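Inactive glucansucrase (Lactobacillus reuteri, PDB 5JBD) is an inactive member of glycosyl hydrolase family 70 with a TIM-barrel-type core and a bound calcium ion. Local coordinates at residues A[280-285]-A[748-753]; A[318-323]-A[336-341]; A[691-696]-A[705-710]. All coordinates share one frame; numbering follows the deposited sequence.

Interaction 1 of 3, residues A[280-285]-A[748-753]; sequences FRVDAA and IVMNQM. With CA (calcium ion), chain C; GOL (glycerol), chain H.
The Phe280 ring takes Ile748 on one face. Ile748 CD1 stands 4.2 Å above the ring plane, offset toward the rim. Ile748 CG2 reaches Phe280 CB at 3.8 Å, and the two side chains cross obliquely. Ile748 CG1 is anti to its backbone N (chi1 -172°), which leaves CG2 in the crowded position between N and the carbonyl carbon. Met296 and Met300 of helix 291-304 touch the Phe280 side chain.

The Asn751 amide is held at both polar atoms. Asn751 OD1 binds the calcium ion at 2.3 Å. Asn751 ND2 donates to Gln752 OE1 at 2.8 Å, with the acceptor in the amide plane and the bond nearly straight (170°). These two bonds would fix the turn of the amide.

The Asp283 carboxylate is shared. Asp283 OD1 receives Arg281 NH1 in a salt bridge of 2.9 Å, on the anti lone pair, and also accepts from glycerol O1. Arg281 NH1 has a second salt-bridge partner in Asp747. Glycerol O3 gives a 2.6 Å hydrogen bond to Asp283 OD2, and Gln752 NE2 donates to the same O3. Glycerol thus spans the two segments.

The backbones pair in parallel. Ile748 N donates to Arg281 O, and Asp283 N donates to Ile748 O at 3.0 Å. Beyond, one water links Asp283 O and Ile748 O to Met750 N. Another joins Asp283 O and OD2 to Asn751 N.

Glu237, Asp243 and Asn287 share the calcium with Asn751. The whole is characteristic of neighbouring TIM-barrel strands, whose C-terminal loops line a polar pocket and here carry a calcium site.

Interaction 2 of 3, residues A[318-323]-A[336-341]; sequences SYNEGY and NPQLYM
Met341 lays its CE methyl over one face of the Tyr323 ring. Met341 CE is 3.7 Å from the centroid of the Tyr323 ring, a CH-pi contact, and Tyr323 CZ is its nearest ring atom. The sulfur sits farther off and oblique, a Met-aromatic contact. The Met341 chain is extended as far as SD and bends at chi3 (100°), which brings CE over the ring. Met341 CE also comes within 3.3 Å of Gly322 O. Glu321 CG lies beside Met341 SD, and the two side chains point the same way. The Tyr323 hydroxyl is hydrogen-bonded to Gln394 and Asn391.

Asn320 and Gln338 meet through their amides, whose planes are 32° apart. Asn320 ND2 donates to Gln338 OE1 at 3.0 Å, tilted from the carbonyl plane of the acceptor. Asn320 OD1 is buried without a polar partner. Asn320 OD1 rests against Gln338 CB and Gln338 CG, each 3.3 Å away.

Tyr319 CB and Leu339 CB touch at 3.8 Å. Around them runs a single backbone bridge. Leu339 N donates to Ser318 O at 2.9 Å, and Asn320 N donates to Leu339 O. Past this point water fills in: one links Asn320 O to Met341 N, another joins Gly322 O, Met341 O and Tyr340 OH.

Helix 326-333 lies between the two strands in the chain, as in a beta-alpha-beta crossover, and its Leu331 packs on Gln338 and Tyr340. Strand 319-320 has strand 279-282 as its other neighbour, and strand 340-341 has strand 385-388, where Trp386 and Phe388 touch Met341. The contact therefore joins the outermost strands of the parallel sheet and closes the barrel.

Interaction 3 of 3, residues A[691-696]-A[705-710]; sequences MAPAYT and EGYSMT
Pro693 CG lies over the face of the Tyr707 ring, above its centre, and the two side chains cross at a slant. Pro693 CG is 3.8 Å from the centroid of the Tyr707 ring and only 10° off the normal, a CH-pi contact.

Tyr695 and Met709 lie side by side and point the same way. Tyr695 CB meets Met709 CB at 3.6 Å, while Met709 CE reaches Tyr695 CD2. Met709 CG stands between its backbone N and carbonyl carbon (chi1 87°), which puts it beside Tyr695 CB. The edge of the Tyr695 ring faces Gly706 O, which lies in the ring plane 3.6 Å from Tyr695 CD2. This carbonyl oxygen is buried and has no hydrogen-bond partner in the model; the ring edge is what it meets across the contact.

Gly706 CA comes within 3.6 Å of Pro693 O, an approach that leaves no room for a side chain. The positive phi of Gly706 by itself also calls for glycine. Glu705 OE2 folds back to accept weak bonds from Tyr707 N and Ser708 N.

At the far end the backbones join directly. Thr710 N donates to Thr696 O at 3.2 Å. Met709 CA makes a CA-H...O contact with the same oxygen. Beside them Thr696 CG2 approaches Thr710 OG1 at 3.9 Å.

Both tyrosine hydroxyls bond to Asp747, Tyr707 OH to its carboxylate and Tyr695 OH to its backbone O. The contact lies in loops between strand 688-691 and helix 727-739, flanked by strand 743-748. Trp258 of helix 249-263 meets the Tyr695 ring, and Gln752 of strand 752-753 bonds to Tyr707 O.

Overall arrangement
Interactions 1 and 2 share one parallel sheet, since strands 279-282 and 319-320 are neighbours in it. Glu321 OE1 bonds to Ala284 N across them. Interaction 1 is fully buried near the middle of the chain, and interaction 2 is almost as buried. Interaction 3 is only partly buried and joins loops, without a beta bridge. Chemistry follows place. Interaction 1 mixes strand pairing with carboxylate, water and metal bonds. Interaction 2 relies on a single bridge, an amide pair and Met-aromatic packing. Interaction 3 combines ring contacts and a close-packed glycine with one backbone hydrogen bond. It reaches interaction 1 through Gln752 and Tyr707 but stays about 6 Å from interaction 2 between nearest atoms.

Interaction 1 of 3, residues A[280-285]-A[748-753]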
loop_
_atom_site.group_PDB
_atom_site.type_symbol
_atom_site.label_atom_id
_atom_site.label_comp_id
_atom_site.label_asym_id
_atom_site.label_seq_id
_atom_site.Cartn_x
_atom_site.Cartn_y
_atom_site.Cartn_z
ATOM N N PHE A 280 -7.141 3.297 -13.932
ATOM C CA PHE A 280 -6.406 3.145 -12.675
ATOM C C PHE A 280 -7.225 2.690 -11.483
ATOM O O PHE A 280 -8.402 3.054 -11.323
ATOM C CB PHE A 280 -5.739 4.466 -12.308
ATOM C CG PHE A 280 -4.804 4.970 -13.359
ATOM C CD1 PHE A 280 -3.604 4.299 -13.609
ATOM C CD2 PHE A 280 -5.109 6.098 -14.112
ATOM C CE1 PHE A 280 -2.729 4.751 -14.581
ATOM C CE2 PHE A 280 -4.228 6.553 -15.088
ATOM C CZ PHE A 280 -3.042 5.884 -15.323
ATOM N N ARG A 281 -6.579 1.885 -10.643
ATOM C CA ARG A 281 -6.976 1.702 -9.265
ATOM C C ARG A 281 -6.086 2.652 -8.476
ATOM O O ARG A 281 -4.865 2.516 -8.510
ATOM C CB ARG A 281 -6.798 0.235 -8.849
ATOM C CG ARG A 281 -7.214 -0.103 -7.431
ATOM C CD ARG A 281 -6.116 0.181 -6.418
ATOM N NE ARG A 281 -6.373 -0.398 -5.097
ATOM C CZ ARG A 281 -5.550 -0.280 -4.051
ATOM N NH1 ARG A 281 -4.414 0.397 -4.158
ATOM N NH2 ARG A 281 -5.849 -0.867 -2.901
ATOM N N VAL A 282 -6.677 3.622 -7.780
ATOM C CA VAL A 282 -5.901 4.695 -7.163
ATOM C C VAL A 282 -5.597 4.385 -5.694
ATOM O O VAL A 282 -6.482 4.457 -4.824
ATOM C CB VAL A 282 -6.596 6.059 -7.316
ATOM C CG1 VAL A 282 -5.720 7.165 -6.744
ATOM C CG2 VAL A 282 -6.911 6.329 -8.786
ATOM N N ASP A 283 -4.342 4.013 -5.430
ATOM C CA ASP A 283 -3.906 3.649 -4.081
ATOM C C ASP A 283 -3.894 4.853 -3.154
ATOM O O ASP A 283 -3.474 5.954 -3.553
ATOM C CB ASP A 283 -2.490 3.070 -4.135
ATOM C CG ASP A 283 -2.004 2.571 -2.780
ATOM O OD1 ASP A 283 -2.625 1.634 -2.220
ATOM O OD2 ASP A 283 -1.004 3.121 -2.293
ATOM N N ALA A 284 -4.371 4.665 -1.926
ATOM C CA ALA A 284 -4.279 5.699 -0.872
ATOM C C ALA A 284 -4.922 7.031 -1.270
ATOM O O ALA A 284 -4.410 8.125 -0.977
ATOM C CB ALA A 284 -2.808 5.897 -0.467
ATOM N N ALA A 285 -6.056 6.944 -1.958
ATOM C CA ALA A 285 -6.746 8.151 -2.453
ATOM C C ALA A 285 -7.221 9.078 -1.340
ATOM O O ALA A 285 -7.453 10.254 -1.617
ATOM C CB ALA A 285 -7.909 7.781 -3.346
ATOM N N ILE A 748 -1.998 2.582 -9.277
ATOM C CA ILE A 748 -1.101 3.751 -9.342
ATOM C C ILE A 748 -0.916 4.262 -7.920
ATOM O O ILE A 748 -1.889 4.369 -7.173
ATOM C CB ILE A 748 -1.581 4.849 -10.337
ATOM C CG1 ILE A 748 -0.504 5.941 -10.494
ATOM C CG2 ILE A 748 -2.933 5.462 -9.940
ATOM C CD1 ILE A 748 -0.806 6.946 -11.577
ATOM N N VAL A 749 0.337 4.569 -7.565
ATOM C CA VAL A 749 0.739 4.753 -6.167
ATOM C C VAL A 749 1.445 6.092 -5.988
ATOM O O VAL A 749 2.677 6.161 -6.037
ATOM C CB VAL A 749 1.667 3.611 -5.707
ATOM C CG1 VAL A 749 2.005 3.734 -4.217
ATOM C CG2 VAL A 749 1.015 2.265 -5.999
ATOM N N MET A 750 0.653 7.152 -5.775
ATOM C CA MET A 750 1.182 8.519 -5.615
ATOM C C MET A 750 1.566 8.891 -4.186
ATOM O O MET A 750 2.192 9.931 -3.987
ATOM C CB MET A 750 0.195 9.561 -6.166
ATOM C CG MET A 750 0.076 9.554 -7.686
ATOM S SD MET A 750 -1.165 10.687 -8.373
ATOM C CE MET A 750 -2.652 9.672 -8.221
ATOM N N ASN A 751 1.231 8.070 -3.191
ATOM C CA ASN A 751 1.393 8.523 -1.816
ATOM C C ASN A 751 2.840 8.523 -1.350
ATOM O O ASN A 751 3.258 9.487 -0.709
ATOM C CB ASN A 751 0.577 7.721 -0.825
ATOM C CG ASN A 751 0.747 8.232 0.600
ATOM O OD1 ASN A 751 0.333 9.357 0.940
ATOM N ND2 ASN A 751 1.384 7.424 1.437
ATOM N N GLN A 752 3.552 7.423 -1.609
ATOM C CA GLN A 752 4.916 7.247 -1.091
ATOM C C GLN A 752 5.845 6.476 -2.022
ATOM O O GLN A 752 5.394 5.698 -2.858
ATOM C CB GLN A 752 4.912 6.529 0.268
ATOM C CG GLN A 752 4.793 5.000 0.213
ATOM C CD GLN A 752 3.387 4.498 -0.119
ATOM O OE1 GLN A 752 2.398 5.073 0.313
ATOM N NE2 GLN A 752 3.307 3.409 -0.872
ATOM N N MET A 753 7.142 6.713 -1.826
ATOM C CA MET A 753 8.206 5.849 -2.338
ATOM C C MET A 753 9.011 5.347 -1.144
ATOM O O MET A 753 9.041 5.993 -0.087
ATOM C CB MET A 753 9.076 6.619 -3.335
ATOM C CG MET A 753 8.302 7.104 -4.560
ATOM S SD MET A 753 9.336 7.801 -5.872
ATOM C CE MET A 753 10.178 6.339 -6.446
HETATM CA CA CA C . 0.455 11.489 1.715
HETATM C C1 GOL H . -1.593 1.495 1.813
HETATM O O1 GOL H . -2.390 2.023 0.734
HETATM C C2 GOL H . -0.363 0.739 1.303
HETATM O O2 GOL H . -0.724 -0.072 0.171
HETATM C C3 GOL H . 0.757 1.705 0.916
HETATM O O3 GOL H . 0.578 2.152 -0.437
HETATM O O HOH W 1 -0.635 5.819 -3.280
HETATM O O HOH W 2 -2.149 6.933 -5.926
HETATM O O HOH W 3 1.460 11.765 -0.457
#

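Interaction 2 of 3, residues A[318-323]-A[336-341]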
loop_
_atom_site.group_PDB
_atom_site.type_symbol
_atom_site.label_atom_id
_atom_site.label_comp_id
_atom_site.label_asym_id
_atom_site.label_seq_id
_atom_site.Cartn_x
_atom_site.Cartn_y
_atom_site.Cartn_z
ATOM N N SER A 318 -12.025 3.749 -13.675
ATOM C CA SER A 318 -11.065 4.048 -12.628
ATOM C C SER A 318 -11.767 4.094 -11.270
ATOM O O SER A 318 -12.932 4.498 -11.175
ATOM C CB SER A 318 -10.321 5.364 -12.936
ATOM O OG SER A 318 -9.571 5.248 -14.153
ATOM N N TYR A 319 -11.054 3.690 -10.223
ATOM C CA TYR A 319 -11.657 3.470 -8.908
ATOM C C TYR A 319 -10.663 3.732 -7.788
ATOM O O TYR A 319 -9.490 3.290 -7.872
ATOM C CB TYR A 319 -12.268 2.055 -8.801
ATOM C CG TYR A 319 -11.529 0.911 -9.499
ATOM C CD1 TYR A 319 -11.721 0.654 -10.861
ATOM C CD2 TYR A 319 -10.716 0.026 -8.781
ATOM C CE1 TYR A 319 -11.069 -0.397 -11.509
ATOM C CE2 TYR A 319 -10.066 -1.030 -9.419
ATOM C CZ TYR A 319 -10.252 -1.242 -10.787
ATOM O OH TYR A 319 -9.625 -2.301 -11.432
ATOM N N ASN A 320 -11.122 4.447 -6.757
ATOM C CA ASN A 320 -10.257 4.966 -5.692
ATOM C C ASN A 320 -10.324 4.114 -4.458
ATOM O O ASN A 320 -11.409 3.854 -3.962
ATOM C CB ASN A 320 -10.664 6.398 -5.303
ATOM C CG ASN A 320 -10.404 7.410 -6.404
ATOM O OD1 ASN A 320 -9.774 7.096 -7.408
ATOM N ND2 ASN A 320 -10.921 8.626 -6.231
ATOM N N GLU A 321 -9.161 3.715 -3.933
ATOM C CA GLU A 321 -9.110 2.963 -2.687
ATOM C C GLU A 321 -9.252 3.912 -1.524
ATOM O O GLU A 321 -8.484 4.848 -1.395
ATOM C CB GLU A 321 -7.796 2.217 -2.520
ATOM C CG GLU A 321 -7.713 1.396 -1.224
ATOM C CD GLU A 321 -6.428 1.562 -0.441
ATOM O OE1 GLU A 321 -5.562 2.391 -0.800
ATOM O OE2 GLU A 321 -6.267 0.843 0.549
ATOM N N GLY A 322 -10.216 3.639 -0.653
ATOM C CA GLY A 322 -10.338 4.394 0.589
ATOM C C GLY A 322 -11.364 3.831 1.550
ATOM O O GLY A 322 -12.294 3.157 1.134
ATOM N N TYR A 323 -11.168 4.124 2.834
ATOM C CA TYR A 323 -11.978 3.619 3.936
ATOM C C TYR A 323 -12.744 4.763 4.655
ATOM O O TYR A 323 -13.325 4.549 5.723
ATOM C CB TYR A 323 -11.083 2.828 4.912
ATOM C CG TYR A 323 -10.555 1.528 4.310
ATOM C CD1 TYR A 323 -9.370 1.504 3.578
ATOM C CD2 TYR A 323 -11.250 0.325 4.456
ATOM C CE1 TYR A 323 -8.887 0.315 3.019
ATOM C CE2 TYR A 323 -10.775 -0.865 3.900
ATOM C CZ TYR A 323 -9.598 -0.860 3.171
ATOM O OH TYR A 323 -9.129 -2.036 2.605
ATOM N N ASN A 336 -18.097 12.602 -10.159
ATOM C CA ASN A 336 -17.687 11.199 -10.116
ATOM C C ASN A 336 -16.627 10.824 -11.165
ATOM O O ASN A 336 -16.861 9.979 -12.020
ATOM C CB ASN A 336 -18.924 10.292 -10.210
ATOM C CG ASN A 336 -19.972 10.638 -9.172
ATOM O OD1 ASN A 336 -20.973 11.272 -9.491
ATOM N ND2 ASN A 336 -19.714 10.288 -7.911
ATOM N N PRO A 337 -15.448 11.462 -11.104
ATOM C CA PRO A 337 -14.348 11.109 -12.007
ATOM C C PRO A 337 -13.746 9.703 -11.768
ATOM O O PRO A 337 -13.162 9.117 -12.693
ATOM C CB PRO A 337 -13.327 12.206 -11.745
ATOM C CG PRO A 337 -13.575 12.610 -10.338
ATOM C CD PRO A 337 -15.066 12.528 -10.167
ATOM N N GLN A 338 -13.895 9.181 -10.554
ATOM C CA GLN A 338 -13.555 7.782 -10.209
ATOM C C GLN A 338 -14.656 7.181 -9.344
ATOM O O GLN A 338 -15.445 7.916 -8.760
ATOM C CB GLN A 338 -12.248 7.737 -9.422
ATOM C CG GLN A 338 -11.047 8.324 -10.162
ATOM C CD GLN A 338 -10.787 9.786 -9.864
ATOM O OE1 GLN A 338 -11.044 10.276 -8.749
ATOM N NE2 GLN A 338 -10.214 10.490 -10.851
ATOM N N LEU A 339 -14.686 5.856 -9.240
ATOM C CA LEU A 339 -15.599 5.171 -8.324
ATOM C C LEU A 339 -15.172 5.312 -6.863
ATOM O O LEU A 339 -13.980 5.272 -6.542
ATOM C CB LEU A 339 -15.701 3.685 -8.642
ATOM C CG LEU A 339 -16.065 3.289 -10.071
ATOM C CD1 LEU A 339 -16.264 1.781 -10.146
ATOM C CD2 LEU A 339 -17.303 4.035 -10.537
ATOM N N TYR A 340 -16.166 5.475 -6.001
ATOM C CA TYR A 340 -16.011 5.469 -4.540
ATOM C C TYR A 340 -15.905 4.018 -4.026
ATOM O O TYR A 340 -16.676 3.160 -4.457
ATOM C CB TYR A 340 -17.232 6.188 -3.875
ATOM C CG TYR A 340 -17.363 5.878 -2.411
ATOM C CD1 TYR A 340 -16.480 6.424 -1.497
ATOM C CD2 TYR A 340 -18.358 5.014 -1.930
ATOM C CE1 TYR A 340 -16.549 6.104 -0.149
ATOM C CE2 TYR A 340 -18.450 4.707 -0.578
ATOM C CZ TYR A 340 -17.529 5.243 0.307
ATOM O OH TYR A 340 -17.575 4.928 1.652
ATOM N N MET A 341 -14.994 3.735 -3.088
ATOM C CA MET A 341 -14.902 2.373 -2.496
ATOM C C MET A 341 -15.865 2.220 -1.319
ATOM O O MET A 341 -15.705 2.872 -0.283
ATOM C CB MET A 341 -13.469 2.047 -2.036
ATOM C CG MET A 341 -13.264 0.579 -1.687
ATOM S SD MET A 341 -11.537 0.070 -1.517
ATOM C CE MET A 341 -11.330 0.087 0.261
HETATM O O HOH W 4 -13.046 5.791 -2.183
HETATM O O HOH W 5 -14.831 3.970 2.188
#

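Interaction 3 of 3, residues A[691-696]-A[705-710]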
loop_
_atom_site.group_PDB
_atom_site.type_symbol
_atom_site.label_atom_id
_atom_site.label_comp_id
_atom_site.label_asym_id
_atom_site.label_seq_id
_atom_site.Cartn_x
_atom_site.Cartn_y
_atom_site.Cartn_z
ATOM N N MET A 691 -4.499 -5.000 -11.943
ATOM C CA MET A 691 -3.133 -5.522 -11.865
ATOM C C MET A 691 -2.365 -4.884 -10.713
ATOM O O MET A 691 -2.490 -3.687 -10.442
ATOM C CB MET A 691 -2.392 -5.301 -13.183
ATOM C CG MET A 691 -3.108 -5.944 -14.358
ATOM S SD MET A 691 -2.086 -6.452 -15.755
ATOM C CE MET A 691 -1.225 -7.812 -14.971
ATOM N N ALA A 692 -1.559 -5.710 -10.055
ATOM C CA ALA A 692 -0.711 -5.278 -8.958
ATOM C C ALA A 692 0.157 -4.091 -9.353
ATOM O O ALA A 692 0.488 -3.938 -10.531
ATOM C CB ALA A 692 0.176 -6.434 -8.504
ATOM N N PRO A 693 0.544 -3.258 -8.372
ATOM C CA PRO A 693 1.518 -2.220 -8.695
ATOM C C PRO A 693 2.782 -2.889 -9.253
ATOM O O PRO A 693 3.372 -3.756 -8.602
ATOM C CB PRO A 693 1.797 -1.561 -7.333
ATOM C CG PRO A 693 1.472 -2.622 -6.336
ATOM C CD PRO A 693 0.282 -3.312 -6.922
ATOM N N ALA A 694 3.164 -2.504 -10.469
ATOM C CA ALA A 694 4.114 -3.272 -11.259
ATOM C C ALA A 694 5.554 -2.758 -11.138
ATOM O O ALA A 694 6.452 -3.298 -11.770
ATOM C CB ALA A 694 3.662 -3.269 -12.709
ATOM N N TYR A 695 5.770 -1.780 -10.263
ATOM C CA TYR A 695 7.006 -0.996 -10.174
ATOM C C TYR A 695 8.097 -1.861 -9.552
ATOM O O TYR A 695 7.801 -2.864 -8.885
ATOM C CB TYR A 695 6.754 0.293 -9.353
ATOM C CG TYR A 695 5.398 0.882 -9.696
ATOM C CD1 TYR A 695 5.159 1.406 -10.965
ATOM C CD2 TYR A 695 4.323 0.794 -8.810
ATOM C CE1 TYR A 695 3.914 1.876 -11.321
ATOM C CE2 TYR A 695 3.075 1.267 -9.170
ATOM C CZ TYR A 695 2.878 1.797 -10.435
ATOM O OH TYR A 695 1.642 2.279 -10.815
ATOM N N THR A 696 9.355 -1.491 -9.804
ATOM C CA THR A 696 10.505 -2.213 -9.251
ATOM C C THR A 696 10.458 -2.169 -7.731
ATOM O O THR A 696 10.487 -1.095 -7.153
ATOM C CB THR A 696 11.843 -1.586 -9.709
ATOM O OG1 THR A 696 11.890 -1.576 -11.139
ATOM C CG2 THR A 696 13.050 -2.386 -9.158
ATOM N N GLU A 705 5.830 -6.531 -3.141
ATOM C CA GLU A 705 4.570 -6.490 -3.902
ATOM C C GLU A 705 4.461 -5.328 -4.881
ATOM O O GLU A 705 3.624 -5.385 -5.783
ATOM C CB GLU A 705 3.340 -6.470 -2.961
ATOM C CG GLU A 705 2.954 -5.114 -2.359
ATOM C CD GLU A 705 4.018 -4.506 -1.454
ATOM O OE1 GLU A 705 4.819 -5.252 -0.857
ATOM O OE2 GLU A 705 4.101 -3.274 -1.370
ATOM N N GLY A 706 5.249 -4.271 -4.670
ATOM C CA GLY A 706 5.251 -3.113 -5.559
ATOM C C GLY A 706 4.769 -1.776 -5.009
ATOM O O GLY A 706 4.996 -0.756 -5.656
ATOM N N TYR A 707 4.108 -1.751 -3.848
ATOM C CA TYR A 707 3.771 -0.476 -3.194
ATOM C C TYR A 707 4.994 0.202 -2.573
ATOM O O TYR A 707 5.041 1.439 -2.483
ATOM C CB TYR A 707 2.689 -0.626 -2.115
ATOM C CG TYR A 707 1.332 -1.103 -2.597
ATOM C CD1 TYR A 707 0.549 -0.303 -3.438
ATOM C CD2 TYR A 707 0.804 -2.319 -2.175
ATOM C CE1 TYR A 707 -0.707 -0.729 -3.867
ATOM C CE2 TYR A 707 -0.460 -2.742 -2.594
ATOM C CZ TYR A 707 -1.211 -1.936 -3.445
ATOM O OH TYR A 707 -2.481 -2.335 -3.857
ATOM N N SER A 708 5.964 -0.599 -2.132
ATOM C CA SER A 708 7.262 -0.082 -1.683
ATOM C C SER A 708 8.198 -0.169 -2.879
ATOM O O SER A 708 8.782 -1.237 -3.134
ATOM C CB SER A 708 7.801 -0.908 -0.517
ATOM O OG SER A 708 7.014 -0.691 0.636
ATOM N N MET A 709 8.304 0.933 -3.629
ATOM C CA MET A 709 9.011 0.930 -4.914
ATOM C C MET A 709 10.122 1.970 -4.954
ATOM O O MET A 709 10.024 3.024 -4.330
ATOM C CB MET A 709 8.036 1.083 -6.106
ATOM C CG MET A 709 7.672 2.507 -6.544
ATOM S SD MET A 709 6.989 3.482 -5.201
ATOM C CE MET A 709 5.246 3.074 -5.408
ATOM N N THR A 710 11.181 1.627 -5.690
ATOM C CA THR A 710 12.344 2.474 -5.895
ATOM C C THR A 710 12.361 3.137 -7.269
ATOM O O THR A 710 13.160 4.047 -7.481
ATOM C CB THR A 710 13.643 1.639 -5.753
ATOM O OG1 THR A 710 13.631 0.550 -6.696
ATOM C CG2 THR A 710 13.754 1.063 -4.347
#